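Local coordinates for protein acidocalcisomal pyrophosphatase (Trypanosoma cruzi, PDB 5CUV) that probably hydrolyses inorganic pyrophosphate to phosphate with the help of magnesium ions, at residues A[108-113]-A[143-148]; A[175-180]-A[249-254]; A[286-291]-A[325-330]. All blocks are in the same frame, centred on the assembly; numbering follows the deposited sequence.

Interaction 1. Residues A[108-113]-A[143-148]; sequences GRVMNE and PEVPAK
The linker between two helix-loop-helix units that resemble an EF-hand pair, residues 108-113, meets the chain that leaves the last helix of the pair, residues 143-148. Gly-108 closes helix 97-106 in a Schellman motif with positive phi. At the other end of the linker, Asn-112 is the N-cap of helix 113-123, its OD1 taking the N-H of Asp-115. Between these two helix ends Glu-144 does most of the touching. Its CG lies between backbone N and carbonyl carbon (chi1 71°), its CB bond points toward the linker, and the chain bends at chi2, which brings the carboxylate to the backbone of Val-110. There Val-110 N gives OE2 a weak hydrogen bond of 3.3 Å, well off straight at 141°. Arg-109 carries CG anti to its backbone N and lays its methylenes along the acid, with CD 3.9 Å from Glu-144 CB. The guanidinium and carboxylate planes are almost parallel, 9° apart, yet the acid oxygen stands well out of the guanidinium plane. Arg-109 NE and Glu-144 OE1 are 4.5 Å apart, so any attraction is probably one of charge only, with no N-H aimed at the oxygen, while Glu-144 CG covers one face of the guanidinium. A small apolar touch, Val-110 CG2 to Val-145 CG2 at 4.2 Å, completes this largely exposed contact. Helix 132-141 lies against Arg-109 and Met-111: Arg-109 makes a cation-pi contact with Trp-139, touches Trp-138 and sends NH1 weakly to His-142 O, and Met-111, a selenomethionine, is buried against Trp-138 and against Cys-104 and Lys-105 of helix 97-106.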
loop_
_atom_site.group_PDB
_atom_site.type_symbol
_atom_site.label_atom_id
_atom_site.label_comp_id
_atom_site.label_asym_id
_atom_site.label_seq_id
_atom_site.Cartn_x
_atom_site.Cartn_y
_atom_site.Cartn_z
ATOM N N GLY A 108 -28.983 -18.274 30.415
ATOM C CA GLY A 108 -27.581 -18.412 30.739
ATOM C C GLY A 108 -27.212 -19.088 32.044
ATOM O O GLY A 108 -26.011 -19.248 32.317
ATOM N N ARG A 109 -28.188 -19.506 32.853
ATOM C CA ARG A 109 -27.843 -20.138 34.131
ATOM C C ARG A 109 -27.455 -21.634 34.078
ATOM O O ARG A 109 -28.017 -22.435 33.330
ATOM C CB ARG A 109 -28.976 -19.901 35.125
ATOM C CG ARG A 109 -28.639 -20.301 36.537
ATOM C CD ARG A 109 -29.717 -19.860 37.502
ATOM N NE ARG A 109 -29.926 -18.424 37.458
ATOM C CZ ARG A 109 -30.451 -17.750 38.466
ATOM N NH1 ARG A 109 -30.796 -18.415 39.553
ATOM N NH2 ARG A 109 -30.620 -16.431 38.395
ATOM N N VAL A 110 -26.477 -22.007 34.889
ATOM C CA VAL A 110 -26.009 -23.388 34.907
ATOM C C VAL A 110 -26.826 -24.222 35.882
ATOM O O VAL A 110 -26.480 -24.354 37.059
ATOM C CB VAL A 110 -24.475 -23.449 35.216
ATOM C CG1 VAL A 110 -23.703 -22.585 34.186
ATOM C CG2 VAL A 110 -24.189 -22.976 36.666
HETATM N N MSE A 111 -27.851 -24.913 35.407
HETATM C CA MSE A 111 -28.748 -25.668 36.257
HETATM C C MSE A 111 -28.518 -27.099 36.328
HETATM O O MSE A 111 -29.060 -27.895 35.694
HETATM C CB MSE A 111 -30.214 -25.504 35.945
HETATM C CG MSE A 111 -30.942 -24.196 35.682
HETATM SE SE MSE A 111 -31.620 -23.298 37.200
HETATM C CE MSE A 111 -33.296 -23.843 37.744
ATOM N N ASN A 112 -27.664 -27.504 37.193
ATOM C CA ASN A 112 -27.392 -28.936 37.342
ATOM C C ASN A 112 -28.452 -29.702 38.153
ATOM O O ASN A 112 -29.326 -29.102 38.780
ATOM C CB ASN A 112 -25.995 -29.209 37.908
ATOM C CG ASN A 112 -25.654 -28.333 39.076
ATOM O OD1 ASN A 112 -26.434 -28.197 40.013
ATOM N ND2 ASN A 112 -24.464 -27.735 39.035
ATOM N N GLU A 113 -28.376 -31.030 38.124
ATOM C CA GLU A 113 -29.325 -31.875 38.841
ATOM C C GLU A 113 -29.671 -31.304 40.222
ATOM O O GLU A 113 -30.825 -31.297 40.631
ATOM C CB GLU A 113 -28.743 -33.295 38.966
ATOM C CG GLU A 113 -28.491 -33.996 37.604
ATOM C CD GLU A 113 -27.111 -34.685 37.481
ATOM O OE1 GLU A 113 -26.741 -35.499 38.364
ATOM O OE2 GLU A 113 -26.393 -34.421 36.486
ATOM N N PRO A 143 -28.681 -15.567 42.698
ATOM C CA PRO A 143 -27.844 -15.196 41.559
ATOM C C PRO A 143 -26.819 -16.308 41.306
ATOM O O PRO A 143 -25.678 -16.055 40.900
ATOM C CB PRO A 143 -27.208 -13.901 42.028
ATOM C CG PRO A 143 -28.249 -13.344 42.991
ATOM C CD PRO A 143 -28.588 -14.559 43.765
ATOM N N GLU A 144 -27.261 -17.536 41.575
ATOM C CA GLU A 144 -26.505 -18.781 41.411
ATOM C C GLU A 144 -24.986 -18.766 41.577
ATOM O O GLU A 144 -24.297 -17.810 41.207
ATOM C CB GLU A 144 -26.806 -19.402 40.052
ATOM C CG GLU A 144 -26.196 -18.626 38.906
ATOM C CD GLU A 144 -25.831 -19.510 37.734
ATOM O OE1 GLU A 144 -25.539 -18.950 36.651
ATOM O OE2 GLU A 144 -25.832 -20.757 37.893
ATOM N N VAL A 145 -24.486 -19.880 42.101
ATOM C CA VAL A 145 -23.068 -20.098 42.335
ATOM C C VAL A 145 -22.113 -19.101 41.685
ATOM O O VAL A 145 -22.295 -18.654 40.550
ATOM C CB VAL A 145 -22.614 -21.543 41.894
ATOM C CG1 VAL A 145 -22.675 -22.517 43.080
ATOM C CG2 VAL A 145 -23.489 -22.054 40.727
ATOM N N PRO A 146 -21.062 -18.742 42.422
ATOM C CA PRO A 146 -20.055 -17.806 41.940
ATOM C C PRO A 146 -19.066 -18.604 41.119
ATOM O O PRO A 146 -19.371 -19.011 39.990
ATOM C CB PRO A 146 -19.427 -17.298 43.232
ATOM C CG PRO A 146 -19.395 -18.564 44.076
ATOM C CD PRO A 146 -20.785 -19.151 43.816
ATOM N N ALA A 147 -17.909 -18.847 41.748
ATOM C CA ALA A 147 -16.768 -19.576 41.192
ATOM C C ALA A 147 -17.051 -20.994 40.692
ATOM O O ALA A 147 -16.111 -21.685 40.279
ATOM C CB ALA A 147 -15.622 -19.615 42.226
ATOM N N LYS A 148 -18.322 -21.431 40.739
ATOM C CA LYS A 148 -18.701 -22.773 40.254
ATOM C C LYS A 148 -18.426 -22.783 38.735
ATOM O O LYS A 148 -18.240 -23.846 38.122
ATOM C CB LYS A 148 -20.189 -23.060 40.569
ATOM C CG LYS A 148 -20.743 -24.467 40.185
ATOM C CD LYS A 148 -19.945 -25.662 40.747
ATOM C CE LYS A 148 -19.574 -25.542 42.228
ATOM N NZ LYS A 148 -18.258 -24.866 42.436
#

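Interaction 2. Residues A[175-180]-A[249-254]; sequences ELYTPS and IKQDIK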
loop_
_atom_site.group_PDB
_atom_site.type_symbol
_atom_site.label_atom_id
_atom_site.label_comp_id
_atom_site.label_asym_id
_atom_site.label_seq_id
_atom_site.Cartn_x
_atom_site.Cartn_y
_atom_site.Cartn_z
ATOM N N GLU A 175 31.513 -21.393 -7.832
ATOM C CA GLU A 175 31.853 -20.063 -8.301
ATOM C C GLU A 175 30.803 -19.668 -9.333
ATOM O O GLU A 175 30.514 -20.424 -10.262
ATOM C CB GLU A 175 33.207 -20.132 -8.987
ATOM C CG GLU A 175 34.286 -19.166 -8.554
ATOM C CD GLU A 175 35.460 -19.153 -9.589
ATOM O OE1 GLU A 175 35.398 -18.337 -10.568
ATOM O OE2 GLU A 175 36.423 -19.968 -9.445
ATOM N N LEU A 176 30.242 -18.483 -9.148
ATOM C CA LEU A 176 29.260 -17.910 -10.025
ATOM C C LEU A 176 29.903 -17.696 -11.406
ATOM O O LEU A 176 31.015 -17.160 -11.507
ATOM C CB LEU A 176 28.825 -16.587 -9.430
ATOM C CG LEU A 176 27.559 -15.953 -9.979
ATOM C CD1 LEU A 176 26.383 -16.989 -9.993
ATOM C CD2 LEU A 176 27.222 -14.775 -9.088
ATOM N N TYR A 177 29.192 -18.087 -12.462
ATOM C CA TYR A 177 29.682 -17.986 -13.826
ATOM C C TYR A 177 30.639 -19.100 -14.240
ATOM O O TYR A 177 31.347 -18.942 -15.236
ATOM C CB TYR A 177 30.361 -16.649 -14.089
ATOM C CG TYR A 177 29.474 -15.459 -13.835
ATOM C CD1 TYR A 177 28.294 -15.271 -14.559
ATOM C CD2 TYR A 177 29.792 -14.538 -12.838
ATOM C CE1 TYR A 177 27.477 -14.230 -14.298
ATOM C CE2 TYR A 177 28.971 -13.479 -12.567
ATOM C CZ TYR A 177 27.816 -13.323 -13.296
ATOM O OH TYR A 177 27.004 -12.229 -13.030
ATOM N N THR A 178 30.659 -20.208 -13.493
ATOM C CA THR A 178 31.499 -21.370 -13.806
ATOM C C THR A 178 30.592 -22.563 -13.684
ATOM O O THR A 178 29.476 -22.432 -13.165
ATOM C CB THR A 178 32.639 -21.594 -12.786
ATOM O OG1 THR A 178 32.170 -22.374 -11.672
ATOM C CG2 THR A 178 33.141 -20.304 -12.294
ATOM N N PRO A 179 31.069 -23.763 -14.078
ATOM C CA PRO A 179 30.207 -24.958 -13.981
ATOM C C PRO A 179 30.003 -25.555 -12.584
ATOM O O PRO A 179 29.238 -26.495 -12.420
ATOM C CB PRO A 179 30.880 -25.963 -14.903
ATOM C CG PRO A 179 31.827 -25.163 -15.764
ATOM C CD PRO A 179 32.300 -24.081 -14.818
ATOM N N SER A 180 30.686 -25.041 -11.576
ATOM C CA SER A 180 30.499 -25.613 -10.264
ATOM C C SER A 180 29.358 -24.975 -9.490
ATOM O O SER A 180 28.909 -25.527 -8.484
ATOM C CB SER A 180 31.779 -25.487 -9.440
ATOM O OG SER A 180 32.313 -24.197 -9.543
ATOM N N ILE A 249 19.992 -25.893 -8.607
ATOM C CA ILE A 249 19.930 -24.973 -9.684
ATOM C C ILE A 249 21.326 -24.775 -10.120
ATOM O O ILE A 249 22.240 -24.665 -9.292
ATOM C CB ILE A 249 19.340 -23.657 -9.252
ATOM C CG1 ILE A 249 17.834 -23.733 -9.425
ATOM C CG2 ILE A 249 19.844 -22.506 -10.160
ATOM C CD1 ILE A 249 17.152 -22.609 -8.769
ATOM N N LYS A 250 21.497 -24.756 -11.435
ATOM C CA LYS A 250 22.802 -24.552 -12.006
ATOM C C LYS A 250 22.748 -23.444 -13.011
ATOM O O LYS A 250 21.668 -23.020 -13.444
ATOM C CB LYS A 250 23.275 -25.833 -12.656
ATOM C CG LYS A 250 22.230 -26.461 -13.494
ATOM C CD LYS A 250 22.764 -26.733 -14.880
ATOM C CE LYS A 250 23.248 -28.130 -14.964
ATOM N NZ LYS A 250 22.737 -28.679 -16.250
ATOM N N GLN A 251 23.918 -22.942 -13.356
ATOM C CA GLN A 251 24.031 -21.872 -14.339
ATOM C C GLN A 251 24.116 -22.587 -15.677
ATOM O O GLN A 251 24.542 -23.734 -15.734
ATOM C CB GLN A 251 25.297 -21.057 -14.065
ATOM C CG GLN A 251 25.498 -19.811 -14.904
ATOM C CD GLN A 251 26.247 -18.715 -14.101
ATOM O OE1 GLN A 251 27.052 -19.012 -13.193
ATOM N NE2 GLN A 251 25.988 -17.458 -14.442
ATOM N N ASP A 252 23.655 -21.926 -16.733
ATOM C CA ASP A 252 23.702 -22.513 -18.051
ATOM C C ASP A 252 25.029 -22.128 -18.655
ATOM O O ASP A 252 25.234 -20.976 -19.077
ATOM C CB ASP A 252 22.582 -22.002 -18.929
ATOM C CG ASP A 252 22.527 -22.726 -20.267
ATOM O OD1 ASP A 252 23.166 -23.800 -20.405
ATOM O OD2 ASP A 252 21.833 -22.226 -21.179
ATOM N N ILE A 253 25.934 -23.104 -18.650
ATOM C CA ILE A 253 27.267 -22.942 -19.186
ATOM C C ILE A 253 27.404 -23.925 -20.323
ATOM O O ILE A 253 27.046 -25.092 -20.191
ATOM C CB ILE A 253 28.326 -23.303 -18.152
ATOM C CG1 ILE A 253 27.969 -22.731 -16.779
ATOM C CG2 ILE A 253 29.653 -22.794 -18.619
ATOM C CD1 ILE A 253 27.860 -21.199 -16.754
ATOM N N LYS A 254 27.893 -23.445 -21.451
ATOM C CA LYS A 254 28.113 -24.287 -22.611
ATOM C C LYS A 254 29.582 -24.009 -22.996
ATOM O O LYS A 254 30.047 -22.856 -22.979
ATOM C CB LYS A 254 27.147 -23.914 -23.730
ATOM C CG LYS A 254 26.947 -25.012 -24.730
ATOM C CD LYS A 254 26.172 -24.463 -25.918
ATOM C CE LYS A 254 25.953 -25.517 -27.049
ATOM N NZ LYS A 254 25.227 -24.907 -28.226
HETATM O O HOH W 1 26.602 -24.141 -12.552
#
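Residues 175-180 form the hairpin loop between strands 166-173 and 182-189, and their type II beta turn, Glu-175 to Thr-178, sits beside the strand 249-254, which is interrupted at Asp-252. By CA atoms the backbones are nearest at Pro-179 and Ile-253, 6.3 Å apart. Tyr-177 takes the third turn position with positive phi (80°), so the central peptide turns its N-H out of the turn. Gln-251 meets it there: CG is anti to the backbone N (chi1 -174°), the chain bends at chi2, and OE1 accepts from Tyr-177 N. This bond is modelled very short and OE1 is crowded, so its exact length is uncertain. The NE2 end of the amide lies beside CD1 of the Tyr-177 ring, the two planes 37° apart. Farther along, Ile-253 puts CG1 3.9 Å from Thr-178 O, and its CG2 touches Pro-179 CG at 4.3 Å. A water links the backbones, accepting from Gln-251 N at 3.0 Å and donating weakly to Thr-178 O. Within the loop, Thr-178 OG1 donates to Glu-175 O on a lone pair, 2.9 Å, and accepts from Ser-180 N at 3.1 Å, an ST turn. The second subunit also packs here: Phe-61 of that subunit meets the Tyr-177 ring edge-to-face, and Gly-39 O of the same subunit bonds to Ser-180 OG. The chemistry is thus divided along the strand: the buried amide of Gln-251 satisfies a peptide N-H that the turn itself does not use, while Ile-253 and Pro-179 meet through carbon alone.

Interaction 3. Residues A[286-291]-A[325-330]; sequences GGYVGD and GQMDWK. With MG (magnesium ion), chain D.
Two carboxylates, probably repelling each other if both are ionised, face one another here: Asp-291 OD2 and Asp-328 OD1 are 3.3 Å apart, both acceptors, with a magnesium ion beside them. Asp-328 OD1 binds the metal at 2.5 Å. Asp-291, also of the metal site, holds OD2 2.9 Å from MG, long for a direct bond. The carboxylates cross obliquely, their planes 70° apart. Asp-291 points its carboxylate at the ion with CG between its backbone N and carbonyl carbon (chi1 42°), and Asp-328 does so with CG anti to its N. Asp-296 completes the protein side of the metal site. The backbone holds loop 286-291 against the start of strand 326-335 by one bond, Met-327 N to Val-289 O at 2.7 Å and 154°, the donor lying above the carbonyl plane instead of on a lone pair. Next to this bond Val-289 CG2 crosses the aliphatic part of Gln-326 at about a right angle, 3.5 Å from CG, and Gln-326 OE1 lies 3.3 Å from Asp-291 CB. Met-327, a selenomethionine bent at chi2 and chi3, sends its methyl over one face of the Tyr-288 ring, with SE 4.8 Å from the ring centre: a Met-aromatic contact. Its CG lies over a face of Trp-329. Lys-330 NZ forms a salt bridge to Asp-328, 2.8 Å from OD2, and a second one to Asp-296. Together the cation and the ammonium group probably offset the charge of the clustered acids and favour their ionised form, consistent with the magnesium site of a pyrophosphatase.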
loop_
_atom_site.group_PDB
_atom_site.type_symbol
_atom_site.label_atom_id
_atom_site.label_comp_id
_atom_site.label_asym_id
_atom_site.label_seq_id
_atom_site.Cartn_x
_atom_site.Cartn_y
_atom_site.Cartn_z
ATOM N N GLY A 286 -6.311 -35.067 -23.854
ATOM C CA GLY A 286 -6.302 -33.721 -24.400
ATOM C C GLY A 286 -4.888 -33.236 -24.100
ATOM O O GLY A 286 -4.652 -32.082 -23.718
ATOM N N GLY A 287 -3.952 -34.171 -24.237
ATOM C CA GLY A 287 -2.556 -33.900 -23.978
ATOM C C GLY A 287 -1.859 -33.070 -25.046
ATOM O O GLY A 287 -2.020 -33.251 -26.251
ATOM N N TYR A 288 -1.057 -32.135 -24.581
ATOM C CA TYR A 288 -0.355 -31.303 -25.510
ATOM C C TYR A 288 1.075 -31.823 -25.708
ATOM O O TYR A 288 1.431 -32.920 -25.243
ATOM C CB TYR A 288 -0.386 -29.849 -25.019
ATOM C CG TYR A 288 -1.278 -28.962 -25.886
ATOM C CD1 TYR A 288 -1.148 -28.980 -27.286
ATOM C CD2 TYR A 288 -2.196 -28.047 -25.314
ATOM C CE1 TYR A 288 -1.883 -28.118 -28.096
ATOM C CE2 TYR A 288 -2.951 -27.169 -26.132
ATOM C CZ TYR A 288 -2.772 -27.222 -27.523
ATOM O OH TYR A 288 -3.458 -26.382 -28.368
ATOM N N VAL A 289 1.879 -31.042 -26.425
ATOM C CA VAL A 289 3.250 -31.405 -26.694
ATOM C C VAL A 289 4.208 -30.642 -25.753
ATOM O O VAL A 289 4.802 -29.620 -26.109
ATOM C CB VAL A 289 3.537 -31.154 -28.185
ATOM C CG1 VAL A 289 2.764 -29.891 -28.670
ATOM C CG2 VAL A 289 5.041 -31.076 -28.424
ATOM N N GLY A 290 4.338 -31.147 -24.536
ATOM C CA GLY A 290 5.210 -30.517 -23.588
ATOM C C GLY A 290 6.651 -30.459 -24.059
ATOM O O GLY A 290 7.026 -31.007 -25.114
ATOM N N ASP A 291 7.463 -29.782 -23.243
ATOM C CA ASP A 291 8.891 -29.596 -23.481
ATOM C C ASP A 291 9.761 -30.308 -22.448
ATOM O O ASP A 291 10.960 -30.093 -22.421
ATOM C CB ASP A 291 9.272 -28.086 -23.515
ATOM C CG ASP A 291 8.567 -27.222 -22.408
ATOM O OD1 ASP A 291 8.501 -27.631 -21.231
ATOM O OD2 ASP A 291 8.099 -26.092 -22.721
ATOM N N GLY A 325 7.850 -26.065 -31.854
ATOM C CA GLY A 325 6.712 -26.964 -31.982
ATOM C C GLY A 325 6.144 -27.488 -30.681
ATOM O O GLY A 325 5.059 -28.099 -30.651
ATOM N N GLN A 326 6.874 -27.256 -29.594
ATOM C CA GLN A 326 6.437 -27.689 -28.259
ATOM C C GLN A 326 5.607 -26.579 -27.578
ATOM O O GLN A 326 5.848 -25.386 -27.819
ATOM C CB GLN A 326 7.669 -28.045 -27.431
ATOM C CG GLN A 326 8.025 -29.494 -27.502
ATOM C CD GLN A 326 9.478 -29.760 -27.231
ATOM O OE1 GLN A 326 10.164 -29.002 -26.525
ATOM N NE2 GLN A 326 9.970 -30.863 -27.781
HETATM N N MSE A 327 4.608 -26.972 -26.782
HETATM C CA MSE A 327 3.776 -26.014 -26.060
HETATM C C MSE A 327 4.637 -25.566 -24.941
HETATM O O MSE A 327 5.212 -26.372 -24.254
HETATM C CB MSE A 327 2.487 -26.661 -25.555
HETATM C CG MSE A 327 1.553 -25.689 -24.853
HETATM SE SE MSE A 327 0.818 -24.331 -25.990
HETATM C CE MSE A 327 -0.484 -25.434 -26.934
ATOM N N ASP A 328 4.710 -24.271 -24.733
ATOM C CA ASP A 328 5.542 -23.746 -23.667
ATOM C C ASP A 328 4.825 -22.616 -22.900
ATOM O O ASP A 328 5.016 -21.433 -23.129
ATOM C CB ASP A 328 6.863 -23.319 -24.328
ATOM C CG ASP A 328 7.783 -22.523 -23.407
ATOM O OD1 ASP A 328 7.855 -22.872 -22.187
ATOM O OD2 ASP A 328 8.453 -21.575 -23.958
ATOM N N TRP A 329 3.940 -23.059 -22.024
ATOM C CA TRP A 329 3.149 -22.209 -21.159
ATOM C C TRP A 329 4.026 -21.340 -20.236
ATOM O O TRP A 329 5.099 -21.710 -19.778
ATOM C CB TRP A 329 2.230 -23.057 -20.261
ATOM C CG TRP A 329 1.106 -23.877 -20.940
ATOM C CD1 TRP A 329 1.034 -25.254 -21.043
ATOM C CD2 TRP A 329 -0.062 -23.369 -21.649
ATOM N NE1 TRP A 329 -0.065 -25.612 -21.762
ATOM C CE2 TRP A 329 -0.758 -24.494 -22.158
ATOM C CE3 TRP A 329 -0.573 -22.086 -21.895
ATOM C CZ2 TRP A 329 -1.944 -24.381 -22.918
ATOM C CZ3 TRP A 329 -1.766 -21.977 -22.651
ATOM C CH2 TRP A 329 -2.431 -23.131 -23.153
ATOM N N LYS A 330 3.542 -20.153 -19.964
ATOM C CA LYS A 330 4.214 -19.243 -19.082
ATOM C C LYS A 330 3.098 -18.750 -18.163
ATOM O O LYS A 330 2.213 -18.006 -18.599
ATOM C CB LYS A 330 4.840 -18.140 -19.924
ATOM C CG LYS A 330 5.758 -18.773 -20.953
ATOM C CD LYS A 330 7.085 -18.137 -21.069
ATOM C CE LYS A 330 7.915 -18.915 -22.075
ATOM N NZ LYS A 330 8.607 -20.104 -21.525
HETATM MG MG MG D . 8.743 -24.385 -20.456
#

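Overall arrangement
The three contacts follow one another along the chain without touching. Interaction 1 belongs to the helical N-terminal part, its centre about 74 Å from that of interaction 2 and about 69 Å from that of interaction 3, on the opposite side of the chain's centre. Interactions 2 and 3 lie on the same side, centres about 27 Å and nearest atoms about 13 Å apart. They belong to different beta sheets: strand 249-254 to one, strand 326-335 to the other. Interaction 3 alone reaches the magnesium; the other two lie away from the metal and malate sites, and interaction 2 faces the second subunit instead.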